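PDB 2QGY: enolase from the environmental genome shotgun sequencing of the Sargasso Sea, which is of unknown function but, as a magnesium-binding member of the enolase superfamily, probably acts on a carboxylate substrate through an enolate intermediate. Local coordinates for residues Val248-Lys253 / Asn267-Phe272; Pro222-Glu227 / Asn323-Glu328; His259-Ile264 / Ile286-Glu291; Leu201-Asp206 / Pro228-Asn233. All coordinates share one frame; numbering follows the deposited sequence. Where two conformers were deposited one is given.

Overall arrangement
Following the chain from the N terminus, 201-206, the loop after strand 197-200, comes first. Contact 4 closes when it meets 228-233, the corresponding loop after strand 224-226. Before that closure, 222-227 has already opened contact 2, so contacts 4 and 2 cross. Contact 2 waits until 323-328 to close, and contacts 1 and 3 are both nested inside its long loop. These two also cross each other: 248-253 opens contact 1, 259-264 opens contact 3, 267-272 closes the first and 286-291 the second. Together they tie neighbouring strands, the helices outside them and the loops at the strand ends of the barrel domain, with contacts 1 and 2 sharing the magnesium ion.

Contact 1 of 4, residues Val248-Lys253 / Asn267-Phe272; sequences VVTGEK and NAADIF. With MG (magnesium ion), chain C.
Asp270 reaches back to the start of strand 248-250 and holds the backbone of Val248. Asp270 CB lies 3.6 Å from Val248 O; Asp270 CG turns to the side of its own backbone N (chi1 -61°), and Asp270 OD2 then accepts from Val248 N at 2.7 Å, nearly straight, on its anti lone pair. The other oxygen, OD1, turns to Lys241 in a salt bridge. Val248 O is itself gripped twice, by Asp270 N at 2.9 Å and by Ile271 N at 3.1 Å. Beyond this the strands run parallel, and Thr250 N bonds to Ile271 O at 3.3 Å. On one face of the sheet Val249 CG2 packs against Ile271 CB at 3.8 Å; on the other, Thr250 CG2 meets Ala269 CB. This is the beta-alpha-beta crossover through helix 257-265, a repeating step of a TIM barrel. Just past the strand, Glu252 OE1 binds magnesium at 1.9 Å, while OE2 accepts from a metal-bound water. With Asp270 probably charged, one of its oxygens serves the N-H of the strand's first residue and the other Lys241, whereas Ala268 O is buried here without a partner.

Contact 2 of 4, residues Pro222-Glu227 / Asn323-Glu328; sequences PYWIEE and NSEKAE. With MG (magnesium ion), chain C.
Tyr223 and Glu325 meet tip to tip across the barrel: the phenol OH of Tyr223 gives its proton to Glu325 OE1 at 2.7 Å, on the syn lone pair, with ring and carboxylate planes 89° apart. The same Tyr223 OH accepts from Lys326 NZ at 2.8 Å, so one hydroxyl joins acid and amine. Here the packing is close. The lysine chain bends at chi3 and chi4, and Lys326 CE comes to 3.5 Å from Tyr223 CZ. Glu325 OE2 binds Lys326 N at 2.9 Å through its anti lone pair and makes a long, weak salt bridge to Lys326 NZ. The rest of the contact is looser. Trp224 turns its ring edge to Glu325 and Lys326, with Trp224 CZ3 at 4.2 Å from Glu325 OE2, and the strand ends stand well apart, as expected of strands that do not pair with each other. Trp224 nevertheless points NE1 at Glu226 OE1, 3.1 Å away and tilted from the indole plane. Glu226 uses OE2 for magnesium, at 2.0 Å, alongside Asp200 and Glu252. Lys169 forms salt bridges to both Glu226 and Glu328, and its charge probably offsets theirs. The Trp224 indole and Lys169 thus hold Glu226 OE1, which probably fixes the carboxylate's rotation, while the Tyr223 hydroxyl links partly exposed Glu325 and Lys326 to the start of 222-227.

Contact 3 of 4, residues His259-Ile264 / Ile286-Glu291; sequences HFRELI and IEISNE
Glu291 OE2 receives the shortest bond of this helix pair, from Arg261 NH2 at 2.8 Å, and a weak second one from Arg261 NE. Glu291 OE1 takes Arg261 NE at 3.0 Å, nearly straight. Arginine therefore grips the acid side-on, NE and NH2 each serving one oxygen through its syn lone pair, and the guanidinium and carboxylate lie almost coplanar, 4° apart. The extended arginine chain carries the group over from helix 257-265; Arg261 CG passes beside the acid, 3.3 Å from Glu291 OE1. Glu287 lies one turn earlier on the same helix as Glu291, and Glu287 OE2 comes to 2.6 Å from Glu291 OE2, a separation at which one of the two acids probably holds a proton. Below this polar layer the contact is apolar. Ile288 crosses Phe260 at about a right angle: Ile288 CG1, anti to the backbone N (chi1 -156°), lies against Phe260 CB, and Ile288 CD1 is tight on that same Phe260 CB at 3.3 Å. Ile264 CD1 lies against Ile288 CD1 at 4.1 Å and against Glu291 CB at 3.9 Å, so the aliphatic part of the glutamate belongs to the greasy layer. The Phe260 ring leads off toward the strands, where it meets Phe272 edge-to-face. The short segments run side by side, 8° from parallel and 10.6 Å between axes, as successive outer helices of a TIM barrel do. The guanidinium probably stabilises the charge on Glu291, with the acid pair probably sharing one proton, giving these helices a polar seam outside and an apolar one within.

Contact 4 of 4, residues Leu201-Asp206 / Pro228-Asn233; sequences LAVPED and PVDGEN
Val203 and Val229 bring the two loops to their nearest point, 4.8 Å between CA atoms, and neither segment is helix or strand. In 201-206, Ala202 and Val203 both adopt positive phi; in 228-233 a type I turn runs from Asp230 to Asn233. Each loop finishes with an N-cap, Asp206 ahead of helix 207-217 and Asn233 ahead of helix 234-243. Between the segments the link is partly a water, which donates to Pro204 O at 2.9 Å and to Pro228 O at 2.8 Å. Among the side chains, Val203 sends CG1, anti to its backbone N (chi1 -171°), over the backbone at Asp230 N, 3.6 Å away. Pro204 sets ring atom CD at 3.4 Å from Pro228 O, the same carbonyl the water uses. Deeper in, Leu201 crosses Pro228 at about a right angle, Leu201 CD1 to Pro228 CB 4.0 Å, and also rests on Phe213 of helix 207-217. Asp230 OD1 accepts from Glu232 N at 3.0 Å on its anti lone pair, an Asx turn. These are adjacent loops at the C-terminal ends of barrel strands. Their direct contacts are made by carbon atoms packed on backbone and on one proline, with a water joining two carbonyls, whereas Asp230 and Glu232 both form salt bridges to Arg97 of the second subunit, which probably balances their charge and ties loop shape to the subunit interface.

Contact 1 of 4, residues Val248-Lys253 / Asn267-Phe272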
# COMPACT_ATOMS: atom_id res chain seq x y z
N VAL A 248 7.96 -20.30 -10.79
CA VAL A 248 7.03 -19.57 -9.92
C VAL A 248 7.10 -18.05 -10.24
O VAL A 248 8.18 -17.46 -10.35
CB VAL A 248 7.30 -19.89 -8.41
CG1 VAL A 248 6.48 -19.01 -7.44
CG2 VAL A 248 7.04 -21.39 -8.08
N VAL A 249 5.93 -17.43 -10.37
CA VAL A 249 5.81 -16.02 -10.71
C VAL A 249 5.09 -15.28 -9.56
O VAL A 249 4.08 -15.75 -9.10
CB VAL A 249 4.99 -15.81 -11.99
CG1 VAL A 249 4.98 -14.28 -12.37
CG2 VAL A 249 5.62 -16.58 -13.18
N THR A 250 5.61 -14.13 -9.13
CA THR A 250 4.92 -13.36 -8.09
C THR A 250 5.27 -11.90 -8.31
O THR A 250 6.25 -11.63 -8.99
CB THR A 250 5.34 -13.78 -6.64
OG1 THR A 250 4.51 -13.11 -5.66
CG2 THR A 250 6.79 -13.48 -6.36
N GLY A 251 4.48 -10.98 -7.75
CA GLY A 251 4.92 -9.58 -7.75
C GLY A 251 3.81 -8.62 -8.14
O GLY A 251 3.84 -7.48 -7.73
N GLU A 252 2.84 -9.09 -8.92
CA GLU A 252 1.77 -8.21 -9.42
C GLU A 252 1.03 -7.40 -8.36
O GLU A 252 0.57 -6.30 -8.64
CB GLU A 252 0.79 -9.01 -10.27
CG GLU A 252 -0.05 -10.00 -9.53
CD GLU A 252 -1.16 -10.54 -10.43
OE1 GLU A 252 -0.83 -11.36 -11.28
OE2 GLU A 252 -2.33 -10.10 -10.32
N LYS A 253 0.89 -7.93 -7.15
CA LYS A 253 0.12 -7.21 -6.12
C LYS A 253 1.02 -6.47 -5.12
O LYS A 253 0.54 -5.96 -4.11
CB LYS A 253 -0.85 -8.18 -5.41
CG LYS A 253 -1.88 -8.74 -6.41
CD LYS A 253 -3.19 -9.23 -5.84
CE LYS A 253 -3.94 -9.94 -6.97
NZ LYS A 253 -5.36 -10.27 -6.67
N ASN A 267 15.51 -16.41 -2.65
CA ASN A 267 15.29 -17.28 -3.82
C ASN A 267 13.83 -17.72 -3.89
O ASN A 267 13.53 -18.91 -4.00
CB ASN A 267 16.23 -18.52 -3.78
CG ASN A 267 17.70 -18.13 -3.82
OD1 ASN A 267 18.53 -18.66 -3.06
ND2 ASN A 267 18.03 -17.17 -4.68
N ALA A 268 12.92 -16.75 -3.83
CA ALA A 268 11.52 -17.08 -3.62
C ALA A 268 10.70 -17.22 -4.91
O ALA A 268 9.54 -17.65 -4.87
CB ALA A 268 10.86 -16.08 -2.65
N ALA A 269 11.30 -16.90 -6.04
CA ALA A 269 10.58 -16.92 -7.31
C ALA A 269 11.53 -16.98 -8.48
O ALA A 269 12.71 -16.68 -8.37
CB ALA A 269 9.65 -15.70 -7.44
N ASP A 270 10.98 -17.38 -9.62
CA ASP A 270 11.75 -17.51 -10.86
C ASP A 270 11.54 -16.29 -11.77
O ASP A 270 12.42 -15.94 -12.57
CB ASP A 270 11.28 -18.78 -11.56
CG ASP A 270 11.53 -20.03 -10.71
OD1 ASP A 270 12.72 -20.32 -10.53
OD2 ASP A 270 10.59 -20.69 -10.18
N ILE A 271 10.37 -15.66 -11.64
CA ILE A 271 9.98 -14.53 -12.50
C ILE A 271 9.21 -13.55 -11.62
O ILE A 271 8.40 -13.96 -10.81
CB ILE A 271 9.03 -15.02 -13.65
CG1 ILE A 271 9.71 -16.07 -14.54
CG2 ILE A 271 8.50 -13.81 -14.50
CD1 ILE A 271 8.73 -16.87 -15.45
N PHE A 272 9.43 -12.26 -11.79
CA PHE A 272 8.62 -11.28 -11.08
C PHE A 272 7.65 -10.62 -12.08
O PHE A 272 8.04 -10.36 -13.21
CB PHE A 272 9.49 -10.15 -10.52
CG PHE A 272 10.50 -10.59 -9.48
CD1 PHE A 272 10.28 -11.71 -8.67
CD2 PHE A 272 11.67 -9.86 -9.31
CE1 PHE A 272 11.23 -12.08 -7.68
CE2 PHE A 272 12.62 -10.23 -8.31
CZ PHE A 272 12.38 -11.32 -7.52
MG MG C . -1.92 -12.78 -12.05
O HOH W 1 -3.71 -12.00 -11.55
O HOH W 2 -2.08 -13.65 -10.19
O HOH W 3 -2.49 -11.99 -13.95

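Contact 2 of 4, residues Pro222-Glu227 / Asn323-Glu328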
# COMPACT_ATOMS: atom_id res chain seq x y z
N PRO A 222 3.11 -26.90 -17.70
CA PRO A 222 2.85 -25.46 -17.67
C PRO A 222 4.13 -24.62 -17.79
O PRO A 222 5.18 -24.97 -17.25
CB PRO A 222 2.17 -25.23 -16.31
CG PRO A 222 2.44 -26.42 -15.50
CD PRO A 222 2.75 -27.57 -16.44
N TYR A 223 4.03 -23.53 -18.51
CA TYR A 223 5.17 -22.67 -18.71
C TYR A 223 5.56 -21.97 -17.41
O TYR A 223 6.76 -21.76 -17.15
CB TYR A 223 4.86 -21.66 -19.83
CG TYR A 223 6.06 -20.86 -20.27
CD1 TYR A 223 6.94 -21.37 -21.23
CD2 TYR A 223 6.30 -19.59 -19.75
CE1 TYR A 223 8.05 -20.64 -21.63
CE2 TYR A 223 7.39 -18.84 -20.15
CZ TYR A 223 8.27 -19.36 -21.10
OH TYR A 223 9.36 -18.61 -21.47
N TRP A 224 4.55 -21.55 -16.65
CA TRP A 224 4.79 -21.00 -15.31
C TRP A 224 3.56 -21.09 -14.46
O TRP A 224 2.48 -21.35 -14.97
CB TRP A 224 5.35 -19.57 -15.35
CG TRP A 224 4.42 -18.39 -15.67
CD1 TRP A 224 3.21 -18.07 -15.10
CD2 TRP A 224 4.75 -17.32 -16.54
NE1 TRP A 224 2.75 -16.87 -15.62
CE2 TRP A 224 3.67 -16.40 -16.52
CE3 TRP A 224 5.84 -17.05 -17.37
CZ2 TRP A 224 3.66 -15.23 -17.28
CZ3 TRP A 224 5.84 -15.88 -18.14
CH2 TRP A 224 4.75 -14.98 -18.07
N ILE A 225 3.74 -20.91 -13.15
CA ILE A 225 2.67 -21.00 -12.19
C ILE A 225 2.70 -19.66 -11.47
O ILE A 225 3.69 -19.32 -10.81
CB ILE A 225 2.94 -22.13 -11.13
CG1 ILE A 225 2.93 -23.51 -11.79
CG2 ILE A 225 1.87 -22.10 -10.01
CD1 ILE A 225 1.66 -23.86 -12.52
N GLU A 226 1.61 -18.91 -11.59
CA GLU A 226 1.58 -17.54 -11.12
C GLU A 226 0.75 -17.43 -9.84
O GLU A 226 -0.34 -18.02 -9.74
CB GLU A 226 1.03 -16.67 -12.25
CG GLU A 226 0.86 -15.24 -11.88
CD GLU A 226 0.53 -14.37 -13.10
OE1 GLU A 226 1.02 -14.65 -14.22
OE2 GLU A 226 -0.18 -13.38 -12.90
N GLU A 227 1.31 -16.72 -8.85
CA GLU A 227 0.66 -16.49 -7.57
C GLU A 227 0.04 -17.76 -6.94
O GLU A 227 -1.12 -17.76 -6.56
CB GLU A 227 -0.39 -15.39 -7.70
CG GLU A 227 0.20 -14.03 -8.05
CD GLU A 227 -0.52 -12.95 -7.32
OE1 GLU A 227 -1.65 -12.65 -7.77
OE2 GLU A 227 0.01 -12.46 -6.27
N ASN A 323 16.72 -9.46 -19.46
CA ASN A 323 16.01 -10.56 -18.77
C ASN A 323 14.48 -10.42 -18.77
O ASN A 323 13.82 -10.73 -17.78
CB ASN A 323 16.50 -10.74 -17.34
CG ASN A 323 16.18 -9.56 -16.46
OD1 ASN A 323 16.20 -8.42 -16.93
ND2 ASN A 323 15.90 -9.81 -15.18
N SER A 324 13.92 -9.90 -19.86
CA SER A 324 12.48 -9.85 -20.01
C SER A 324 11.93 -11.24 -20.31
O SER A 324 12.56 -12.02 -21.06
CB SER A 324 12.12 -8.91 -21.16
OG SER A 324 12.57 -9.46 -22.38
N GLU A 325 10.79 -11.56 -19.72
CA GLU A 325 10.02 -12.71 -20.16
C GLU A 325 8.94 -12.15 -21.08
O GLU A 325 8.93 -10.95 -21.34
CB GLU A 325 9.39 -13.47 -18.98
CG GLU A 325 10.05 -14.78 -18.70
CD GLU A 325 9.81 -15.83 -19.78
OE1 GLU A 325 10.29 -16.96 -19.61
OE2 GLU A 325 9.12 -15.56 -20.79
N LYS A 326 8.04 -13.00 -21.53
CA LYS A 326 6.95 -12.57 -22.39
C LYS A 326 6.06 -11.54 -21.66
O LYS A 326 5.81 -11.68 -20.46
CB LYS A 326 6.15 -13.77 -22.85
CG LYS A 326 6.96 -14.65 -23.82
CD LYS A 326 6.19 -15.90 -24.11
CE LYS A 326 6.79 -17.06 -23.33
NZ LYS A 326 8.27 -17.20 -23.64
N ALA A 327 5.66 -10.51 -22.40
CA ALA A 327 4.90 -9.37 -21.89
C ALA A 327 3.41 -9.60 -22.01
O ALA A 327 2.94 -10.13 -23.02
CB ALA A 327 5.31 -8.10 -22.64
N GLU A 328 2.64 -9.18 -20.99
CA GLU A 328 1.24 -9.54 -20.90
C GLU A 328 0.33 -8.64 -21.75
O GLU A 328 0.42 -7.39 -21.67
CB GLU A 328 0.77 -9.43 -19.44
CG GLU A 328 -0.68 -9.82 -19.28
CD GLU A 328 -1.11 -9.92 -17.82
OE1 GLU A 328 -0.58 -9.14 -17.00
OE2 GLU A 328 -1.94 -10.79 -17.49
MG MG C . -1.92 -12.78 -12.05
O HOH W 2 -2.08 -13.65 -10.19
O HOH W 1 -3.71 -12.00 -11.55
O HOH W 3 -2.49 -11.99 -13.95

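Contact 3 of 4, residues His259-Ile264 / Ile286-Glu291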
# COMPACT_ATOMS: atom_id res chain seq x y z
N HIS A 259 10.56 -5.10 -1.07
CA HIS A 259 9.92 -6.43 -1.12
C HIS A 259 10.62 -7.29 -2.19
O HIS A 259 10.92 -8.47 -1.95
CB HIS A 259 8.43 -6.31 -1.41
CG HIS A 259 7.75 -7.63 -1.65
ND1 HIS A 259 7.53 -8.55 -0.65
CD2 HIS A 259 7.35 -8.21 -2.80
CE1 HIS A 259 6.94 -9.61 -1.17
NE2 HIS A 259 6.83 -9.44 -2.47
N PHE A 260 10.87 -6.71 -3.36
CA PHE A 260 11.51 -7.50 -4.43
C PHE A 260 12.94 -7.90 -4.11
O PHE A 260 13.36 -9.02 -4.46
CB PHE A 260 11.36 -6.85 -5.81
CG PHE A 260 9.92 -6.82 -6.31
CD1 PHE A 260 9.38 -7.91 -6.99
CD2 PHE A 260 9.07 -5.76 -5.98
CE1 PHE A 260 8.04 -7.93 -7.41
CE2 PHE A 260 7.73 -5.77 -6.38
CZ PHE A 260 7.22 -6.85 -7.09
N ARG A 261 13.66 -7.03 -3.40
CA ARG A 261 14.99 -7.40 -2.92
C ARG A 261 14.92 -8.56 -1.95
O ARG A 261 15.76 -9.43 -1.99
CB ARG A 261 15.72 -6.20 -2.29
CG ARG A 261 16.29 -5.32 -3.36
CD ARG A 261 16.67 -3.95 -2.86
NE ARG A 261 17.23 -3.17 -3.96
CZ ARG A 261 17.37 -1.85 -3.94
NH1 ARG A 261 17.01 -1.16 -2.87
NH2 ARG A 261 17.90 -1.23 -4.98
N GLU A 262 13.92 -8.57 -1.06
CA GLU A 262 13.72 -9.71 -0.16
C GLU A 262 13.43 -10.98 -0.96
O GLU A 262 13.96 -12.04 -0.62
CB GLU A 262 12.60 -9.44 0.84
CG GLU A 262 12.27 -10.61 1.83
CD GLU A 262 13.36 -10.86 2.86
OE1 GLU A 262 14.22 -9.99 3.04
OE2 GLU A 262 13.35 -11.95 3.50
N LEU A 263 12.57 -10.91 -1.98
CA LEU A 263 12.28 -12.11 -2.80
C LEU A 263 13.57 -12.62 -3.44
O LEU A 263 13.82 -13.82 -3.47
CB LEU A 263 11.25 -11.85 -3.91
CG LEU A 263 9.82 -11.47 -3.50
CD1 LEU A 263 9.13 -11.03 -4.78
CD2 LEU A 263 9.10 -12.71 -2.92
N ILE A 264 14.40 -11.71 -3.93
CA ILE A 264 15.69 -12.14 -4.51
C ILE A 264 16.57 -12.85 -3.47
O ILE A 264 17.15 -13.91 -3.77
CB ILE A 264 16.46 -10.95 -5.15
CG1 ILE A 264 15.75 -10.43 -6.39
CG2 ILE A 264 17.88 -11.37 -5.61
CD1 ILE A 264 16.34 -9.06 -6.89
N ILE A 286 13.08 -0.92 -13.77
CA ILE A 286 14.41 -1.14 -14.36
C ILE A 286 15.46 -1.54 -13.32
O ILE A 286 16.27 -2.43 -13.59
CB ILE A 286 14.88 0.11 -15.13
CG1 ILE A 286 13.99 0.38 -16.36
CG2 ILE A 286 16.34 -0.02 -15.53
CD1 ILE A 286 14.03 -0.70 -17.44
N GLU A 287 15.46 -0.90 -12.15
CA GLU A 287 16.39 -1.24 -11.08
C GLU A 287 16.20 -2.69 -10.63
O GLU A 287 17.17 -3.43 -10.49
CB GLU A 287 16.21 -0.30 -9.89
CG GLU A 287 17.22 -0.53 -8.75
CD GLU A 287 18.67 -0.61 -9.24
OE1 GLU A 287 19.10 0.30 -9.99
OE2 GLU A 287 19.39 -1.57 -8.84
N ILE A 288 14.95 -3.08 -10.41
CA ILE A 288 14.69 -4.46 -10.01
C ILE A 288 14.96 -5.47 -11.14
O ILE A 288 15.40 -6.58 -10.88
CB ILE A 288 13.30 -4.65 -9.38
CG1 ILE A 288 13.32 -5.88 -8.47
CG2 ILE A 288 12.20 -4.76 -10.45
CD1 ILE A 288 14.14 -5.61 -7.14
N SER A 289 14.76 -5.07 -12.40
CA SER A 289 15.07 -5.95 -13.52
C SER A 289 16.56 -6.28 -13.53
O SER A 289 16.98 -7.42 -13.70
CB SER A 289 14.65 -5.32 -14.85
OG SER A 289 13.23 -5.21 -14.93
N ASN A 290 17.37 -5.26 -13.26
CA ASN A 290 18.83 -5.42 -13.30
C ASN A 290 19.31 -6.33 -12.15
O ASN A 290 20.09 -7.27 -12.37
CB ASN A 290 19.49 -4.03 -13.21
CG ASN A 290 19.27 -3.18 -14.48
OD1 ASN A 290 19.60 -1.98 -14.49
ND2 ASN A 290 18.73 -3.79 -15.54
N GLU A 291 18.81 -6.08 -10.95
CA GLU A 291 19.14 -6.95 -9.82
C GLU A 291 18.66 -8.37 -10.05
O GLU A 291 19.38 -9.33 -9.74
CB GLU A 291 18.60 -6.38 -8.50
CG GLU A 291 19.18 -4.99 -8.20
CD GLU A 291 18.61 -4.36 -6.95
OE1 GLU A 291 18.11 -5.09 -6.07
OE2 GLU A 291 18.68 -3.11 -6.85

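Contact 4 of 4, residues Leu201-Asp206 / Pro228-Asn233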
# COMPACT_ATOMS: atom_id res chain seq x y z
N LEU A 201 -2.88 -19.08 -10.70
CA LEU A 201 -3.68 -19.63 -9.59
C LEU A 201 -4.40 -18.59 -8.74
O LEU A 201 -5.32 -18.95 -8.00
CB LEU A 201 -2.83 -20.52 -8.68
CG LEU A 201 -2.05 -21.64 -9.38
CD1 LEU A 201 -1.56 -22.70 -8.35
CD2 LEU A 201 -2.83 -22.25 -10.52
N ALA A 202 -4.00 -17.33 -8.84
CA ALA A 202 -4.76 -16.22 -8.24
C ALA A 202 -4.90 -16.35 -6.70
O ALA A 202 -5.95 -16.02 -6.14
CB ALA A 202 -6.14 -16.09 -8.92
N VAL A 203 -3.85 -16.86 -6.05
CA VAL A 203 -3.75 -16.97 -4.59
C VAL A 203 -4.92 -17.78 -4.01
O VAL A 203 -5.80 -17.21 -3.36
CB VAL A 203 -3.62 -15.59 -3.91
CG1 VAL A 203 -3.29 -15.74 -2.42
CG2 VAL A 203 -2.54 -14.73 -4.59
N PRO A 204 -4.93 -19.11 -4.26
CA PRO A 204 -5.97 -19.97 -3.71
C PRO A 204 -5.94 -19.94 -2.18
O PRO A 204 -4.88 -19.94 -1.57
CB PRO A 204 -5.57 -21.36 -4.23
CG PRO A 204 -4.81 -21.06 -5.48
CD PRO A 204 -3.98 -19.88 -5.07
N GLU A 205 -7.12 -19.92 -1.59
CA GLU A 205 -7.27 -19.79 -0.15
C GLU A 205 -6.69 -21.02 0.57
O GLU A 205 -6.09 -20.91 1.65
CB GLU A 205 -8.76 -19.61 0.19
CG GLU A 205 -9.49 -18.43 -0.55
CD GLU A 205 -9.37 -18.43 -2.11
OE1 GLU A 205 -9.50 -19.50 -2.78
OE2 GLU A 205 -9.18 -17.31 -2.68
N ASP A 206 -6.82 -22.18 -0.07
CA ASP A 206 -6.43 -23.45 0.55
C ASP A 206 -5.16 -24.05 -0.05
O ASP A 206 -5.18 -24.59 -1.17
CB ASP A 206 -7.60 -24.44 0.45
CG ASP A 206 -7.40 -25.70 1.30
OD1 ASP A 206 -6.25 -26.14 1.50
OD2 ASP A 206 -8.41 -26.25 1.77
N PRO A 228 0.86 -18.82 -6.74
CA PRO A 228 0.32 -20.04 -6.10
C PRO A 228 0.01 -19.75 -4.63
O PRO A 228 -0.83 -20.43 -4.02
CB PRO A 228 1.46 -21.06 -6.24
CG PRO A 228 2.73 -20.23 -6.38
CD PRO A 228 2.30 -18.90 -7.05
N VAL A 229 0.70 -18.74 -4.08
CA VAL A 229 0.46 -18.29 -2.70
C VAL A 229 0.58 -16.77 -2.63
O VAL A 229 1.08 -16.15 -3.55
CB VAL A 229 1.43 -18.95 -1.68
CG1 VAL A 229 1.29 -20.50 -1.71
CG2 VAL A 229 2.85 -18.57 -1.95
N ASP A 230 0.17 -16.19 -1.51
CA ASP A 230 0.21 -14.74 -1.36
C ASP A 230 1.64 -14.23 -1.52
O ASP A 230 2.57 -14.79 -0.94
CB ASP A 230 -0.36 -14.31 0.00
CG ASP A 230 -0.70 -12.83 0.03
OD1 ASP A 230 0.24 -12.02 0.12
OD2 ASP A 230 -1.90 -12.49 -0.01
N GLY A 231 1.82 -13.14 -2.27
CA GLY A 231 3.17 -12.63 -2.57
C GLY A 231 3.91 -12.15 -1.34
O GLY A 231 5.13 -12.04 -1.35
N GLU A 232 3.17 -11.83 -0.29
CA GLU A 232 3.80 -11.41 0.96
C GLU A 232 4.20 -12.58 1.86
O GLU A 232 4.96 -12.39 2.81
CB GLU A 232 2.91 -10.44 1.73
CG GLU A 232 2.82 -9.08 1.07
CD GLU A 232 2.11 -8.10 1.94
OE1 GLU A 232 2.74 -7.53 2.85
OE2 GLU A 232 0.91 -7.89 1.72
N ASN A 233 3.68 -13.76 1.56
CA ASN A 233 4.04 -14.95 2.34
C ASN A 233 5.26 -15.59 1.70
O ASN A 233 5.16 -16.58 0.98
CB ASN A 233 2.88 -15.96 2.38
CG ASN A 233 3.08 -17.06 3.44
OD1 ASN A 233 4.21 -17.34 3.86
ND2 ASN A 233 2.00 -17.64 3.90
O HOH W 4 -2.55 -21.49 -2.12